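ABC transporter binding protein AcbH (Actinoplanes, PDB 3OO8) binds beta-D-galactopyranose, with an exclusive preference for that sugar, as the extracellular solute receptor of an ABC transporter. Local coordinates at residues T87-A90 and G91-Q95; R373-P377 and D378-A382; F96-Q100 and G101-P105; N63-D66 and H67-Q71. The protein carries 2 engineered substitutions. All blocks are in the same frame, centred on the assembly; numbering follows the deposited sequence.

Contact 1: T87-A90 and G91-Q95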
loop_
_atom_site.group_PDB
_atom_site.type_symbol
_atom_site.label_atom_id
_atom_site.label_comp_id
_atom_site.label_asym_id
_atom_site.label_seq_id
_atom_site.Cartn_x
_atom_site.Cartn_y
_atom_site.Cartn_z
ATOM N N THR A 87 10.923 4.045 -12.767
ATOM C CA THR A 87 10.248 3.540 -11.611
ATOM C C THR A 87 9.078 4.418 -11.192
ATOM O O THR A 87 9.211 5.635 -11.127
ATOM C CB THR A 87 11.208 3.593 -10.422
ATOM O OG1 THR A 87 11.811 4.898 -10.326
ATOM C CG2 THR A 87 12.315 2.538 -10.599
ATOM N N TRP A 88 7.939 3.809 -10.884
ATOM C CA TRP A 88 6.845 4.592 -10.315
ATOM C C TRP A 88 5.981 3.651 -9.471
ATOM O O TRP A 88 6.458 2.629 -8.997
ATOM C CB TRP A 88 6.041 5.355 -11.406
ATOM C CG TRP A 88 5.211 6.458 -10.797
ATOM C CD1 TRP A 88 3.844 6.581 -10.819
ATOM C CD2 TRP A 88 5.700 7.562 -10.024
ATOM N NE1 TRP A 88 3.463 7.690 -10.101
ATOM C CE2 TRP A 88 4.574 8.306 -9.596
ATOM C CE3 TRP A 88 6.974 7.984 -9.631
ATOM C CZ2 TRP A 88 4.692 9.449 -8.787
ATOM C CZ3 TRP A 88 7.088 9.158 -8.840
ATOM C CH2 TRP A 88 5.949 9.852 -8.435
ATOM N N PHE A 89 4.701 3.960 -9.302
ATOM C CA PHE A 89 3.845 3.087 -8.482
ATOM C C PHE A 89 2.384 3.390 -8.793
ATOM O O PHE A 89 2.054 4.452 -9.348
ATOM C CB PHE A 89 4.148 3.335 -6.995
ATOM C CG PHE A 89 4.247 4.798 -6.633
ATOM C CD1 PHE A 89 3.107 5.561 -6.339
ATOM C CD2 PHE A 89 5.489 5.411 -6.568
ATOM C CE1 PHE A 89 3.215 6.904 -5.986
ATOM C CE2 PHE A 89 5.596 6.747 -6.238
ATOM C CZ PHE A 89 4.474 7.496 -5.959
ATOM N N ALA A 90 1.513 2.452 -8.444
ATOM C CA ALA A 90 0.087 2.605 -8.678
ATOM C C ALA A 90 -0.499 3.785 -7.892
ATOM O O ALA A 90 0.042 4.211 -6.855
ATOM C CB ALA A 90 -0.658 1.277 -8.357
ATOM N N GLY A 91 -1.617 4.304 -8.389
ATOM C CA GLY A 91 -2.357 5.300 -7.612
ATOM C C GLY A 91 -2.758 6.507 -8.417
ATOM O O GLY A 91 -2.843 6.462 -9.665
ATOM N N TYR A 92 -3.065 7.575 -7.671
ATOM C CA TYR A 92 -3.595 8.786 -8.275
ATOM C C TYR A 92 -2.685 9.392 -9.327
ATOM O O TYR A 92 -3.140 9.721 -10.427
ATOM C CB TYR A 92 -3.871 9.803 -7.164
ATOM C CG TYR A 92 -4.614 11.031 -7.650
ATOM C CD1 TYR A 92 -6.000 11.117 -7.494
ATOM C CD2 TYR A 92 -3.948 12.062 -8.293
ATOM C CE1 TYR A 92 -6.711 12.239 -7.917
ATOM C CE2 TYR A 92 -4.650 13.184 -8.749
ATOM C CZ TYR A 92 -6.023 13.258 -8.549
ATOM O OH TYR A 92 -6.720 14.371 -9.003
ATOM N N ARG A 93 -1.406 9.515 -8.996
ATOM C CA ARG A 93 -0.456 10.173 -9.909
ATOM C C ARG A 93 -0.236 9.390 -11.206
ATOM O O ARG A 93 -0.199 9.976 -12.311
ATOM C CB ARG A 93 0.823 10.515 -9.170
ATOM C CG ARG A 93 0.570 11.631 -8.164
ATOM C CD ARG A 93 1.801 12.464 -7.952
ATOM N NE ARG A 93 2.624 11.928 -6.871
ATOM C CZ ARG A 93 3.783 12.458 -6.499
ATOM N NH1 ARG A 93 4.463 11.921 -5.491
ATOM N NH2 ARG A 93 4.255 13.519 -7.144
ATOM N N LEU A 94 -0.170 8.060 -11.105
ATOM C CA LEU A 94 -0.069 7.244 -12.317
ATOM C C LEU A 94 -1.222 7.618 -13.234
ATOM O O LEU A 94 -1.034 7.856 -14.436
ATOM C CB LEU A 94 -0.215 5.754 -11.981
ATOM C CG LEU A 94 -0.317 4.786 -13.177
ATOM C CD1 LEU A 94 1.013 4.801 -13.945
ATOM C CD2 LEU A 94 -0.609 3.353 -12.697
ATOM N N GLN A 95 -2.435 7.621 -12.680
ATOM C CA GLN A 95 -3.594 7.922 -13.520
ATOM C C GLN A 95 -3.604 9.367 -14.022
ATOM O O GLN A 95 -4.061 9.621 -15.139
ATOM C CB GLN A 95 -4.905 7.538 -12.823
ATOM C CG GLN A 95 -4.989 6.020 -12.566
ATOM C CD GLN A 95 -6.353 5.540 -12.211
ATOM O OE1 GLN A 95 -7.058 6.181 -11.435
ATOM N NE2 GLN A 95 -6.762 4.414 -12.800
HETATM O O HOH W 1 0.871 6.904 -8.655
#
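W88 and R93 meet where strand 85-89 turns into helix 92-99, and together with L94 they show how a strand-to-helix junction can be organised round one large ring. The guanidinium of R93 presents one face to the six-membered end of the indole: NE lies 3.8 Å from CZ2 of W88, and NH1 of R93 is 3.9 Å from CH2 of W88. The ring does not return a face. The two planes stand 77° apart, close to a T, with the indole giving its edge. A chi1 of -163° brings the ring edge of the tryptophan up to the first turn of the helix, and the bend of R93 at chi3 carries the guanidinium across that edge.

F89 lies against one face of the indole, its CE2 3.6 Å above the plane and displaced toward the rim. L94 contributes from the helix, its CB 4.3 Å from CD1 of W88. A90 leads into the N-cap G91, and its CA lies 4.1 Å from CD2 of L94. A single water joins the parts: it donates to O of F89 at 2.8 Å, accepts from N of L94 at 2.9 Å, and takes a weak bond from NE1 of W88.

R93 is one of the residues that bind beta-D-galactose in this protein. Around the junction, helix 67-79 packs on W88 and R93 through I74, and strand 301-304 reaches W88 and L94 through I304.

Contact 2: R373-P377 and D378-A382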
loop_
_atom_site.group_PDB
_atom_site.type_symbol
_atom_site.label_atom_id
_atom_site.label_comp_id
_atom_site.label_asym_id
_atom_site.label_seq_id
_atom_site.Cartn_x
_atom_site.Cartn_y
_atom_site.Cartn_z
ATOM N N ARG A 373 -1.053 7.594 -1.635
ATOM C CA ARG A 373 -0.872 7.323 -3.058
ATOM C C ARG A 373 -2.190 7.319 -3.797
ATOM O O ARG A 373 -2.206 7.521 -5.018
ATOM C CB ARG A 373 -0.166 5.968 -3.249
ATOM C CG ARG A 373 1.257 5.969 -2.745
ATOM C CD ARG A 373 1.890 4.605 -2.999
ATOM N NE ARG A 373 3.330 4.621 -2.728
ATOM C CZ ARG A 373 4.155 3.633 -3.085
ATOM N NH1 ARG A 373 3.672 2.590 -3.724
ATOM N NH2 ARG A 373 5.461 3.704 -2.838
ATOM N N ASP A 374 -3.308 7.126 -3.095
ATOM C CA ASP A 374 -4.594 7.092 -3.811
ATOM C C ASP A 374 -5.231 8.466 -4.032
ATOM O O ASP A 374 -6.129 8.608 -4.871
ATOM C CB ASP A 374 -5.607 6.160 -3.118
ATOM C CG ASP A 374 -5.369 4.692 -3.449
ATOM O OD1 ASP A 374 -5.115 4.406 -4.649
ATOM O OD2 ASP A 374 -5.530 3.868 -2.529
ATOM N N THR A 375 -4.810 9.448 -3.251
ATOM C CA THR A 375 -5.285 10.822 -3.440
ATOM C C THR A 375 -4.069 11.693 -3.718
ATOM O O THR A 375 -2.928 11.201 -3.776
ATOM C CB THR A 375 -6.112 11.345 -2.222
ATOM O OG1 THR A 375 -6.779 12.565 -2.593
ATOM C CG2 THR A 375 -5.238 11.587 -0.992
ATOM N N VAL A 376 -4.283 12.986 -3.935
ATOM C CA VAL A 376 -3.114 13.841 -4.093
ATOM C C VAL A 376 -2.439 14.155 -2.768
ATOM O O VAL A 376 -3.075 14.175 -1.710
ATOM C CB VAL A 376 -3.398 15.133 -4.872
ATOM C CG1 VAL A 376 -4.217 14.838 -6.125
ATOM C CG2 VAL A 376 -4.114 16.117 -3.999
ATOM N N PRO A 377 -1.125 14.397 -2.802
ATOM C CA PRO A 377 -0.419 14.622 -1.555
ATOM C C PRO A 377 -1.011 15.683 -0.633
ATOM O O PRO A 377 -1.060 15.480 0.584
ATOM C CB PRO A 377 0.985 14.996 -2.026
ATOM C CG PRO A 377 1.141 14.159 -3.277
ATOM C CD PRO A 377 -0.199 14.212 -3.944
ATOM N N ASP A 378 -1.394 16.826 -1.191
ATOM C CA ASP A 378 -1.988 17.913 -0.425
ATOM C C ASP A 378 -3.246 17.418 0.321
ATOM O O ASP A 378 -3.499 17.848 1.460
ATOM C CB ASP A 378 -2.384 19.076 -1.346
ATOM C CG ASP A 378 -1.215 20.006 -1.697
ATOM O OD1 ASP A 378 -0.096 19.850 -1.176
ATOM O OD2 ASP A 378 -1.459 20.893 -2.537
ATOM N N MET A 379 -4.021 16.536 -0.310
ATOM C CA MET A 379 -5.275 16.040 0.315
ATOM C C MET A 379 -4.953 15.065 1.440
ATOM O O MET A 379 -5.485 15.174 2.537
ATOM C CB MET A 379 -6.208 15.418 -0.729
ATOM C CG MET A 379 -7.644 15.114 -0.203
ATOM S SD MET A 379 -8.553 16.585 0.349
ATOM C CE MET A 379 -8.776 16.291 2.118
ATOM N N ALA A 380 -4.071 14.099 1.181
ATOM C CA ALA A 380 -3.638 13.230 2.287
ATOM C C ALA A 380 -3.022 13.985 3.451
ATOM O O ALA A 380 -3.269 13.639 4.615
ATOM C CB ALA A 380 -2.669 12.169 1.766
ATOM N N ASN A 381 -2.201 14.992 3.155
ATOM C CA ASN A 381 -1.561 15.751 4.246
ATOM C C ASN A 381 -2.588 16.525 5.059
ATOM O O ASN A 381 -2.480 16.622 6.294
ATOM C CB ASN A 381 -0.490 16.703 3.716
ATOM C CG ASN A 381 0.742 15.962 3.250
ATOM O OD1 ASN A 381 1.037 14.865 3.733
ATOM N ND2 ASN A 381 1.456 16.540 2.285
ATOM N N ALA A 382 -3.625 17.003 4.395
ATOM C CA ALA A 382 -4.674 17.748 5.086
ATOM C C ALA A 382 -5.407 16.785 6.034
ATOM O O ALA A 382 -5.809 17.155 7.146
ATOM C CB ALA A 382 -5.643 18.356 4.051
#
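T375 and M379 cross at a slant where the short helix 371-374 gives way to helix 377-392, a helix-loop-helix joint in which V376 is the N-cap of the second helix. OG1 of T375 comes up beside CB of M379 at 3.5 Å, and the methionine then turns away, its chain bent at chi2 and chi3. The hydroxyl bonds to O of M211; the rotamer that points OG1 there (chi1 -168°) places CG2 between the backbone N and the carbonyl carbon, where that methyl of T375 meets CB of A380, 3.8 Å away. One threonine thus faces two successive helical residues, its oxygen against one and its methyl against the next.

V376 also meets M379 obliquely, through CG2, which lies 3.9 Å from CB of M379. O of V376 opens the helical bonding, accepting a nearly straight bond from N of A380 (166°) and a weak, bent one from N of M379. P377 follows as the first helical residue, a position whose N-H would make no bond within the helix.

The joint leads directly out of the galactose site, since R373 is one of the galactose-binding residues and also forms a salt bridge with D301. The end of M379 packs against W217, F414 and A410. The next bond of the helix runs from N of N381 to O of P377, 2.9 Å long, with the donor tilted 20° from the carbonyl plane.

Contact 3: F96-Q100 and G101-P105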
loop_
_atom_site.group_PDB
_atom_site.type_symbol
_atom_site.label_atom_id
_atom_site.label_comp_id
_atom_site.label_asym_id
_atom_site.label_seq_id
_atom_site.Cartn_x
_atom_site.Cartn_y
_atom_site.Cartn_z
ATOM N N PHE A 96 -3.091 10.284 -13.210
ATOM C CA PHE A 96 -3.011 11.701 -13.583
ATOM C C PHE A 96 -2.058 11.857 -14.771
ATOM O O PHE A 96 -2.412 12.488 -15.771
ATOM C CB PHE A 96 -2.508 12.542 -12.405
ATOM C CG PHE A 96 -2.451 14.020 -12.689
ATOM C CD1 PHE A 96 -3.586 14.805 -12.538
ATOM C CD2 PHE A 96 -1.276 14.613 -13.103
ATOM C CE1 PHE A 96 -3.552 16.163 -12.805
ATOM C CE2 PHE A 96 -1.224 15.987 -13.358
ATOM C CZ PHE A 96 -2.370 16.754 -13.215
ATOM N N PHE A 97 -0.872 11.261 -14.679
ATOM C CA PHE A 97 0.080 11.384 -15.765
ATOM C C PHE A 97 -0.417 10.730 -17.029
ATOM O O PHE A 97 -0.228 11.307 -18.102
ATOM C CB PHE A 97 1.473 10.901 -15.377
ATOM C CG PHE A 97 2.013 11.550 -14.136
ATOM C CD1 PHE A 97 1.910 12.917 -13.956
ATOM C CD2 PHE A 97 2.657 10.796 -13.162
ATOM C CE1 PHE A 97 2.414 13.525 -12.813
ATOM C CE2 PHE A 97 3.170 11.403 -12.017
ATOM C CZ PHE A 97 3.043 12.764 -11.849
ATOM N N ALA A 98 -1.051 9.560 -16.911
ATOM C CA ALA A 98 -1.626 8.856 -18.070
ATOM C C ALA A 98 -2.731 9.705 -18.703
ATOM O O ALA A 98 -2.830 9.785 -19.923
ATOM C CB ALA A 98 -2.186 7.463 -17.684
ATOM N N ALA A 99 -3.542 10.339 -17.862
ATOM C CA ALA A 99 -4.644 11.193 -18.346
ATOM C C ALA A 99 -4.106 12.405 -19.102
ATOM O O ALA A 99 -4.745 12.909 -20.033
ATOM C CB ALA A 99 -5.483 11.652 -17.171
ATOM N N GLN A 100 -2.938 12.871 -18.688
ATOM C CA GLN A 100 -2.293 14.053 -19.235
ATOM C C GLN A 100 -1.540 13.825 -20.537
ATOM O O GLN A 100 -1.024 14.780 -21.116
ATOM C CB GLN A 100 -1.309 14.547 -18.200
ATOM C CG GLN A 100 -0.684 15.870 -18.458
ATOM C CD GLN A 100 -0.107 16.437 -17.175
ATOM O OE1 GLN A 100 -0.078 15.753 -16.150
ATOM N NE2 GLN A 100 0.345 17.684 -17.222
ATOM N N GLY A 101 -1.409 12.562 -20.944
ATOM C CA GLY A 101 -0.699 12.196 -22.161
ATOM C C GLY A 101 0.799 12.063 -21.971
ATOM O O GLY A 101 1.542 12.122 -22.943
ATOM N N LEU A 102 1.254 11.900 -20.726
ATOM C CA LEU A 102 2.689 11.808 -20.466
ATOM C C LEU A 102 3.258 10.392 -20.521
ATOM O O LEU A 102 4.477 10.226 -20.456
ATOM C CB LEU A 102 3.042 12.405 -19.091
ATOM C CG LEU A 102 2.735 13.898 -18.906
ATOM C CD1 LEU A 102 3.143 14.383 -17.502
ATOM C CD2 LEU A 102 3.447 14.671 -19.988
ATOM N N LEU A 103 2.387 9.403 -20.616
ATOM C CA LEU A 103 2.796 7.994 -20.573
ATOM C C LEU A 103 2.379 7.219 -21.798
ATOM O O LEU A 103 1.282 7.409 -22.303
ATOM C CB LEU A 103 2.224 7.315 -19.332
ATOM C CG LEU A 103 2.524 7.974 -17.984
ATOM C CD1 LEU A 103 1.911 7.113 -16.904
ATOM C CD2 LEU A 103 4.022 8.146 -17.736
ATOM N N THR A 104 3.252 6.329 -22.271
ATOM C CA THR A 104 2.923 5.475 -23.401
ATOM C C THR A 104 2.109 4.292 -22.907
ATOM O O THR A 104 2.506 3.638 -21.942
ATOM C CB THR A 104 4.230 4.992 -24.071
ATOM O OG1 THR A 104 4.847 6.119 -24.695
ATOM C CG2 THR A 104 3.949 3.957 -25.145
ATOM N N PRO A 105 0.942 4.025 -23.510
ATOM C CA PRO A 105 0.202 2.843 -23.108
ATOM C C PRO A 105 0.943 1.556 -23.507
ATOM O O PRO A 105 1.689 1.532 -24.519
ATOM C CB PRO A 105 -1.128 2.985 -23.854
ATOM C CG PRO A 105 -0.779 3.734 -25.063
ATOM C CD PRO A 105 0.314 4.695 -24.677
HETATM O O HOH W 2 -0.455 9.284 -21.311
#
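L102 folds back on the end of helix 92-99 and touches both F97 and Q100. Its CD1 is 4.0 Å from CD1 of F97, coming to the ring at a slant. Q100 and L102 run side by side in the same direction: the glutamine has CG anti to its backbone N (chi1 -171°) and stays extended beyond it, laying its amide along the leucine with OE1 3.8 Å from CD1 of L102. L103 points back at the helix too, its CG 4.1 Å from CB of F97, while its CD1 reaches the methyl of A98.

The backbone holds these groups in place. N of L102 bonds to O of F97 at 3.1 Å, and N of G101 bonds to O of A98 from well above the carbonyl plane. A water extends the closure by one residue, donating to O of A98 and accepting from N of L103. G101 makes the reversal with a positive phi of 84°.

Further out, I74 and L78 of helix 67-79 pack on F97, Y133 meets A98 and L103, and K307 bonds to O of G101. The two bonds into the last turn and the positive phi define a Schellman motif; the F97-L102 contact is the apolar one that commonly goes with it.

Contact 4: N63-D66 and H67-Q71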
loop_
_atom_site.group_PDB
_atom_site.type_symbol
_atom_site.label_atom_id
_atom_site.label_comp_id
_atom_site.label_asym_id
_atom_site.label_seq_id
_atom_site.Cartn_x
_atom_site.Cartn_y
_atom_site.Cartn_z
ATOM N N ASN A 63 19.960 5.189 -14.495
ATOM C CA ASN A 63 20.202 6.548 -14.039
ATOM C C ASN A 63 19.479 6.705 -12.712
ATOM O O ASN A 63 18.255 6.831 -12.685
ATOM C CB ASN A 63 19.698 7.546 -15.096
ATOM C CG ASN A 63 20.546 7.540 -16.368
ATOM O OD1 ASN A 63 21.759 7.328 -16.314
ATOM N ND2 ASN A 63 19.920 7.772 -17.521
ATOM N N THR A 64 20.239 6.653 -11.614
ATOM C CA THR A 64 19.676 6.710 -10.279
ATOM C C THR A 64 19.625 8.120 -9.765
ATOM O O THR A 64 20.585 8.874 -9.916
ATOM C CB THR A 64 20.474 5.821 -9.302
ATOM O OG1 THR A 64 20.446 4.462 -9.769
ATOM C CG2 THR A 64 19.911 5.891 -7.887
ATOM N N THR A 65 18.482 8.485 -9.200
ATOM C CA THR A 65 18.297 9.782 -8.561
ATOM C C THR A 65 17.865 9.515 -7.123
ATOM O O THR A 65 17.163 8.538 -6.829
ATOM C CB THR A 65 17.195 10.582 -9.269
ATOM O OG1 THR A 65 17.637 10.887 -10.586
ATOM C CG2 THR A 65 16.872 11.882 -8.548
ATOM N N ASP A 66 18.315 10.364 -6.210
ATOM C CA ASP A 66 17.828 10.304 -4.845
ATOM C C ASP A 66 16.319 10.082 -4.814
ATOM O O ASP A 66 15.556 10.762 -5.507
ATOM C CB ASP A 66 18.110 11.636 -4.152
ATOM C CG ASP A 66 17.486 11.696 -2.792
ATOM O OD1 ASP A 66 17.977 10.964 -1.906
ATOM O OD2 ASP A 66 16.487 12.439 -2.626
ATOM N N HIS A 67 15.888 9.119 -4.013
ATOM C CA HIS A 67 14.484 8.712 -3.986
ATOM C C HIS A 67 13.475 9.851 -3.879
ATOM O O HIS A 67 12.578 9.981 -4.717
ATOM C CB HIS A 67 14.228 7.674 -2.883
ATOM C CG HIS A 67 12.858 7.079 -2.930
ATOM N ND1 HIS A 67 11.795 7.595 -2.219
ATOM C CD2 HIS A 67 12.364 6.037 -3.644
ATOM C CE1 HIS A 67 10.713 6.875 -2.465
ATOM N NE2 HIS A 67 11.036 5.908 -3.307
ATOM N N ASN A 68 13.620 10.667 -2.843
ATOM C CA ASN A 68 12.689 11.756 -2.607
ATOM C C ASN A 68 12.726 12.798 -3.704
ATOM O O ASN A 68 11.689 13.294 -4.123
ATOM C CB ASN A 68 12.935 12.372 -1.231
ATOM C CG ASN A 68 12.399 11.501 -0.119
ATOM O OD1 ASN A 68 11.684 10.519 -0.356
ATOM N ND2 ASN A 68 12.756 11.843 1.111
ATOM N N THR A 69 13.927 13.108 -4.171
ATOM C CA THR A 69 14.103 14.049 -5.273
ATOM C C THR A 69 13.392 13.597 -6.530
ATOM O O THR A 69 12.740 14.401 -7.187
ATOM C CB THR A 69 15.578 14.274 -5.592
ATOM O OG1 THR A 69 16.233 14.647 -4.377
ATOM C CG2 THR A 69 15.750 15.363 -6.621
ATOM N N PHE A 70 13.559 12.317 -6.879
ATOM C CA PHE A 70 12.890 11.761 -8.061
ATOM C C PHE A 70 11.370 11.937 -7.926
ATOM O O PHE A 70 10.696 12.363 -8.876
ATOM C CB PHE A 70 13.232 10.260 -8.209
ATOM C CG PHE A 70 12.784 9.675 -9.512
ATOM C CD1 PHE A 70 13.629 9.757 -10.628
ATOM C CD2 PHE A 70 11.536 9.039 -9.620
ATOM C CE1 PHE A 70 13.232 9.243 -11.876
ATOM C CE2 PHE A 70 11.122 8.530 -10.871
ATOM C CZ PHE A 70 11.981 8.616 -11.977
ATOM N N GLN A 71 10.827 11.588 -6.766
ATOM C CA GLN A 71 9.398 11.716 -6.521
ATOM C C GLN A 71 9.002 13.182 -6.757
ATOM O O GLN A 71 8.079 13.490 -7.518
ATOM C CB GLN A 71 9.103 11.352 -5.056
ATOM C CG GLN A 71 9.744 10.038 -4.626
ATOM C CD GLN A 71 9.342 8.875 -5.503
ATOM O OE1 GLN A 71 10.152 8.359 -6.266
ATOM N NE2 GLN A 71 8.084 8.462 -5.404
HETATM O O HOH W 3 15.543 10.123 -0.571
#
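This is a local contact at the surface, the N-terminal cap of helix 67-79, formed where strand 60-64 ends at the edge of the galactose site. D66 carries it. Its chi1 of 173° curls the carboxylate over the first turn, and OD2 takes two bonds from T69: one from N at 3.1 Å and one from OG1 at 2.8 Å. Both arrive on the anti side, and the two donors straddle the carboxylate plane, which restrains the rotation of the group. OD1 receives a water that in turn accepts from N of N68, which brings a second amide of the first turn into the cap. The N-H groups of the first turn would probably stabilise the negative charge.

Beneath the cap, O of D66 accepts from N of F70 at 2.9 Å. T65 crosses F70 at about a right angle, its CB at the ring edge 3.9 Å from CD1 of F70, and the ring continues toward A86 and T87 of strand 85-89.

Both H67, at the start of the helix, and Q71, one turn on, are galactose-binding residues. An aspartate N-cap thus opens the helix that brings two of them to the sugar site.

Overall arrangement
Contacts 4, 1 and 3 follow one another within one lobe, contact 2 comes much later in the chain, and each joins a helix end to the chain beside it. Contact 1 is the buried one; contacts 2 and 3 are partly buried and contact 4 lies at the surface. Contacts 1 and 3 share helix 92-99, at its start and its end, and touch through L94 and L103. The chemistry changes with place: ring and guanidinium packing in contact 1, a helix start with main-chain bonds in contact 2, a Schellman end in contact 3, a charged cap in contact 4. Contact 1 is the hub, meeting contact 4 through F89 and Q71 and contact 2 through Y92 and R373.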